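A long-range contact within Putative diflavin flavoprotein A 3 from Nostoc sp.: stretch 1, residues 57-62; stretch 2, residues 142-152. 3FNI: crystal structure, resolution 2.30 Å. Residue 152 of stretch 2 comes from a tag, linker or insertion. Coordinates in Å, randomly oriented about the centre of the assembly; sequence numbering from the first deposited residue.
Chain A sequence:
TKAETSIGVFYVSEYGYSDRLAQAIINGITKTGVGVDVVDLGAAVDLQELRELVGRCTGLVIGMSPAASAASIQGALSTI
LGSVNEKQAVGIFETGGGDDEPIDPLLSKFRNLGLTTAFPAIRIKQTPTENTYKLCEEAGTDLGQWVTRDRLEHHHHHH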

ATOM      1  N   CYS A  57       7.143   5.927   7.344  1.00 16.20           N
ATOM      2  CA  CYS A  57       6.989   5.714   5.902  1.00 18.26           C
ATOM      3  C   CYS A  57       6.524   7.013   5.240  1.00 19.12           C
ATOM      4  O   CYS A  57       5.623   7.684   5.739  1.00 14.84           O
ATOM      5  CB  CYS A  57       5.975   4.594   5.609  1.00 16.50           C
ATOM      6  SG  CYS A  57       6.613   2.894   5.902  1.00 27.29           S
ATOM      7  N   THR A  58       7.152   7.367   4.122  1.00 17.91           N
ATOM      8  CA  THR A  58       6.796   8.575   3.384  1.00 16.39           C
ATOM      9  C   THR A  58       5.686   8.200   2.399  1.00 19.42           C
ATOM     10  O   THR A  58       4.841   9.027   2.055  1.00 19.88           O
ATOM     11  CB  THR A  58       8.023   9.133   2.611  1.00 20.27           C
ATOM     12  OG1 THR A  58       9.121   9.294   3.518  1.00 25.18           O
ATOM     13  CG2 THR A  58       7.710  10.480   1.979  1.00 12.77           C
ATOM     14  N   GLY A  59       5.695   6.941   1.962  1.00 13.44           N
ATOM     15  CA  GLY A  59       4.691   6.450   1.031  1.00 15.18           C
ATOM     16  C   GLY A  59       3.992   5.192   1.530  1.00 16.12           C
ATOM     17  O   GLY A  59       4.527   4.478   2.377  1.00 13.47           O
ATOM     18  N   LEU A  60       2.798   4.913   1.009  1.00 17.51           N
ATOM     19  CA  LEU A  60       2.045   3.733   1.430  1.00 17.87           C
ATOM     20  C   LEU A  60       1.335   3.014   0.284  1.00 19.54           C
ATOM     21  O   LEU A  60       0.845   3.635  -0.658  1.00 15.50           O
ATOM     22  CB  LEU A  60       1.021   4.125   2.497  1.00 27.62           C
ATOM     23  CG  LEU A  60       1.580   4.811   3.745  1.00 28.80           C
ATOM     24  CD1 LEU A  60       0.460   5.493   4.500  1.00 24.59           C
ATOM     25  CD2 LEU A  60       2.292   3.792   4.619  1.00 28.98           C
ATOM     26  N   VAL A  61       1.293   1.692   0.373  1.00 15.84           N
ATOM     27  CA  VAL A  61       0.635   0.888  -0.635  1.00 13.95           C
ATOM     28  C   VAL A  61      -0.170  -0.151   0.119  1.00 23.95           C
ATOM     29  O   VAL A  61       0.367  -0.887   0.950  1.00 18.43           O
ATOM     30  CB  VAL A  61       1.655   0.213  -1.570  1.00 16.86           C
ATOM     31  CG1 VAL A  61       0.938  -0.580  -2.659  1.00  5.80           C
ATOM     32  CG2 VAL A  61       2.545   1.279  -2.198  1.00 18.36           C
ATOM     33  N   ILE A  62      -1.468  -0.189  -0.167  1.00 29.57           N
ATOM     34  CA  ILE A  62      -2.371  -1.113   0.499  1.00 26.83           C
ATOM     35  C   ILE A  62      -3.054  -2.079  -0.457  1.00 24.46           C
ATOM     36  O   ILE A  62      -3.496  -1.695  -1.537  1.00 12.97           O
ATOM     37  CB  ILE A  62      -3.467  -0.351   1.276  1.00 23.74           C
ATOM     38  CG1 ILE A  62      -2.835   0.729   2.159  1.00 24.09           C
ATOM     39  CG2 ILE A  62      -4.281  -1.329   2.116  1.00 17.82           C
ATOM     40  CD1 ILE A  62      -1.798   0.216   3.122  1.00 34.65           C
ATOM     41  N   ASP A 142       6.016   5.699 -10.002  1.00 18.26           N
ATOM     42  CA  ASP A 142       5.400   6.996  -9.766  1.00 20.13           C
ATOM     43  C   ASP A 142       5.458   7.398  -8.300  1.00 21.35           C
ATOM     44  O   ASP A 142       5.803   8.531  -7.979  1.00 20.43           O
ATOM     45  CB  ASP A 142       3.939   6.986 -10.228  1.00 23.46           C
ATOM     46  CG  ASP A 142       3.798   7.147 -11.724  1.00 26.17           C
ATOM     47  OD1 ASP A 142       4.807   6.974 -12.444  1.00 33.03           O
ATOM     48  OD2 ASP A 142       2.672   7.438 -12.186  1.00 32.56           O
ATOM     49  N   LEU A 143       5.108   6.467  -7.418  1.00 14.34           N
ATOM     50  CA  LEU A 143       5.121   6.729  -5.988  1.00 17.39           C
ATOM     51  C   LEU A 143       6.547   6.932  -5.514  1.00 10.76           C
ATOM     52  O   LEU A 143       6.818   7.815  -4.709  1.00 16.56           O
ATOM     53  CB  LEU A 143       4.486   5.564  -5.224  1.00  7.50           C
ATOM     54  CG  LEU A 143       4.438   5.744  -3.701  1.00 13.60           C
ATOM     55  CD1 LEU A 143       3.682   7.031  -3.355  1.00  1.17           C
ATOM     56  CD2 LEU A 143       3.765   4.520  -3.048  1.00  9.46           C
ATOM     57  N   GLY A 144       7.455   6.102  -6.021  1.00 23.32           N
ATOM     58  CA  GLY A 144       8.854   6.212  -5.652  1.00 16.82           C
ATOM     59  C   GLY A 144       9.411   7.570  -6.043  1.00 15.91           C
ATOM     60  O   GLY A 144      10.207   8.150  -5.305  1.00 12.45           O
ATOM     61  N   GLN A 145       8.992   8.074  -7.203  1.00  8.84           N
ATOM     62  CA  GLN A 145       9.450   9.377  -7.678  1.00 15.48           C
ATOM     63  C   GLN A 145       8.849  10.475  -6.812  1.00 18.75           C
ATOM     64  O   GLN A 145       9.512  11.458  -6.493  1.00 18.94           O
ATOM     65  CB  GLN A 145       9.048   9.595  -9.141  1.00 17.64           C
ATOM     66  CG  GLN A 145       9.683   8.607 -10.119  1.00 24.70           C
ATOM     67  CD  GLN A 145       9.341   8.909 -11.568  1.00 23.82           C
ATOM     68  OE1 GLN A 145       8.187   8.816 -11.978  1.00 27.99           O
ATOM     69  NE2 GLN A 145      10.347   9.281 -12.346  1.00 29.99           N
ATOM     70  N   TRP A 146       7.587  10.299  -6.434  1.00 15.04           N
ATOM     71  CA  TRP A 146       6.908  11.271  -5.598  1.00 15.40           C
ATOM     72  C   TRP A 146       7.632  11.359  -4.253  1.00 19.32           C
ATOM     73  O   TRP A 146       7.904  12.454  -3.761  1.00 23.00           O
ATOM     74  CB  TRP A 146       5.453  10.860  -5.392  1.00 14.06           C
ATOM     75  CG  TRP A 146       4.678  11.825  -4.559  1.00 21.23           C
ATOM     76  CD1 TRP A 146       3.980  12.920  -4.995  1.00 18.99           C
ATOM     77  CD2 TRP A 146       4.531  11.797  -3.133  1.00 22.62           C
ATOM     78  NE1 TRP A 146       3.408  13.572  -3.926  1.00 20.19           N
ATOM     79  CE2 TRP A 146       3.729  12.903  -2.774  1.00 14.71           C
ATOM     80  CE3 TRP A 146       4.999  10.941  -2.125  1.00 21.27           C
ATOM     81  CZ2 TRP A 146       3.386  13.178  -1.449  1.00 21.09           C
ATOM     82  CZ3 TRP A 146       4.659  11.214  -0.804  1.00 20.64           C
ATOM     83  CH2 TRP A 146       3.857  12.324  -0.481  1.00 23.72           C
ATOM     84  N   VAL A 147       7.946  10.203  -3.668  1.00 21.29           N
ATOM     85  CA  VAL A 147       8.658  10.139  -2.389  1.00 15.25           C
ATOM     86  C   VAL A 147       9.998  10.873  -2.503  1.00 21.87           C
ATOM     87  O   VAL A 147      10.372  11.657  -1.623  1.00 22.24           O
ATOM     88  CB  VAL A 147       8.926   8.662  -1.962  1.00 10.95           C
ATOM     89  CG1 VAL A 147       9.889   8.614  -0.773  1.00  5.47           C
ATOM     90  CG2 VAL A 147       7.611   7.978  -1.591  1.00 12.41           C
ATOM     91  N   THR A 148      10.724  10.614  -3.587  1.00 22.09           N
ATOM     92  CA  THR A 148      12.012  11.268  -3.794  1.00 20.59           C
ATOM     93  C   THR A 148      11.846  12.786  -3.837  1.00 24.57           C
ATOM     94  O   THR A 148      12.570  13.510  -3.152  1.00 20.41           O
ATOM     95  CB  THR A 148      12.676  10.798  -5.094  1.00 21.13           C
ATOM     96  OG1 THR A 148      12.883   9.383  -5.032  1.00 14.77           O
ATOM     97  CG2 THR A 148      14.024  11.498  -5.290  1.00  6.60           C
ATOM     98  N   ARG A 149      10.892  13.255  -4.641  1.00 15.42           N
ATOM     99  CA  ARG A 149      10.618  14.686  -4.766  1.00 26.27           C
ATOM    100  C   ARG A 149      10.139  15.306  -3.451  1.00 30.27           C
ATOM    101  O   ARG A 149      10.343  16.495  -3.203  1.00 27.17           O
ATOM    102  CB  ARG A 149       9.566  14.949  -5.856  1.00 20.30           C
ATOM    103  CG  ARG A 149      10.130  15.022  -7.267  1.00 30.53           C
ATOM    104  CD  ARG A 149       9.136  15.603  -8.272  1.00 30.52           C
ATOM    105  NE  ARG A 149       8.390  14.572  -8.993  1.00 39.10           N
ATOM    106  CZ  ARG A 149       7.323  13.943  -8.515  1.00 26.26           C
ATOM    107  NH1 ARG A 149       6.862  14.242  -7.312  1.00 36.78           N
ATOM    108  NH2 ARG A 149       6.723  13.006  -9.237  1.00 31.81           N
ATOM    109  N   ASP A 150       9.493  14.499  -2.614  1.00 31.59           N
ATOM    110  CA  ASP A 150       8.996  14.979  -1.329  1.00 19.69           C
ATOM    111  C   ASP A 150      10.142  15.174  -0.347  1.00 27.34           C
ATOM    112  O   ASP A 150      10.158  16.123   0.429  1.00 24.85           O
ATOM    113  CB  ASP A 150       8.021  13.973  -0.723  1.00 20.34           C
ATOM    114  CG  ASP A 150       7.405  14.478   0.560  1.00 10.78           C
ATOM    115  OD1 ASP A 150       6.351  15.130   0.486  1.00 21.56           O
ATOM    116  OD2 ASP A 150       7.986  14.241   1.635  1.00 23.84           O
ATOM    117  N   ARG A 151      11.090  14.244  -0.374  1.00 31.22           N
ATOM    118  CA  ARG A 151      12.236  14.297   0.512  1.00 36.61           C
ATOM    119  C   ARG A 151      13.126  15.472   0.132  1.00 44.66           C
ATOM    120  O   ARG A 151      13.598  16.208   0.996  1.00 45.28           O
ATOM    121  CB  ARG A 151      13.032  12.996   0.421  1.00 42.16           C
ATOM    122  CG  ARG A 151      13.751  12.634   1.707  1.00 56.27           C
ATOM    123  CD  ARG A 151      12.934  11.655   2.557  1.00 65.77           C
ATOM    124  NE  ARG A 151      11.540  12.063   2.756  1.00 64.03           N
ATOM    125  CZ  ARG A 151      11.150  13.144   3.427  1.00 67.30           C
ATOM    126  NH1 ARG A 151      12.048  13.952   3.979  1.00 66.70           N
ATOM    127  NH2 ARG A 151       9.856  13.413   3.555  1.00 61.57           N
ATOM    128  N   LEU A 152      13.345  15.643  -1.166  1.00 49.47           N
ATOM    129  CA  LEU A 152      14.174  16.734  -1.665  1.00 53.46           C
ATOM    130  C   LEU A 152      13.456  18.067  -1.500  1.00 59.35           C
ATOM    131  O   LEU A 152      14.093  19.106  -1.346  1.00 69.93           O
ATOM    132  CB  LEU A 152      14.512  16.513  -3.140  1.00 55.11           C
ATOM    133  CG  LEU A 152      15.158  15.174  -3.519  1.00 57.21           C
ATOM    134  CD1 LEU A 152      15.465  15.180  -5.010  1.00 57.03           C
ATOM    135  CD2 LEU A 152      16.426  14.948  -2.713  1.00 54.77           C
TER

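A glycine on a strand can let a helix settle close above it, and Gly59 illustrates the point: a CB built ideally on this residue would lie 3.2 Å from Val147 CG2, a tight approach, and 3.5 Å from Leu143 CG. Without that atom, the nearest contact between the two residues is Gly59 N to Val147 CG2, at a relaxed 4.2 Å. The axes of strand and helix pass 9.3 Å apart at their closest and run nearly antiparallel, at 158°, so that successive turns of the helix meet the strand in reverse order.

At the far end of the strand's contact, Leu143 points toward stretch 1 and places its CD2 3.6 Å from Val61 CG2, an apolar contact between buried side chains. The CA-to-CB bond of Leu60 points away from the helix, yet its backbone still takes part, with Leu60 O 3.9 Å from Leu143 CD2.

Thr58, where the chain turns a corner, makes all the remaining contacts and has 100 Å² covered by the helix. Its CB packs against Val147 CG1 at 3.9 Å, while Thr58 O meets the edge of the Trp146 ring, 3.6 Å from CZ3. The CA-to-CB bond of Trp146 points sideways, but the ring brings the end of the side chain nearer. One turn further on, Thr58 CG2 lies 3.8 Å from Asp150 OD2. That carboxylate oxygen is engaged in a salt bridge within the helix, with Arg151 NH2 2.8 Å from Asp150 OD2.

No hydrogen bond crosses the contact, which rests on packing. Thr58 OG1 and Arg151 NE remain 3.8 Å apart, and the buried NE finds no partner anywhere in the model, a reminder that polar atoms brought together are not necessarily paired.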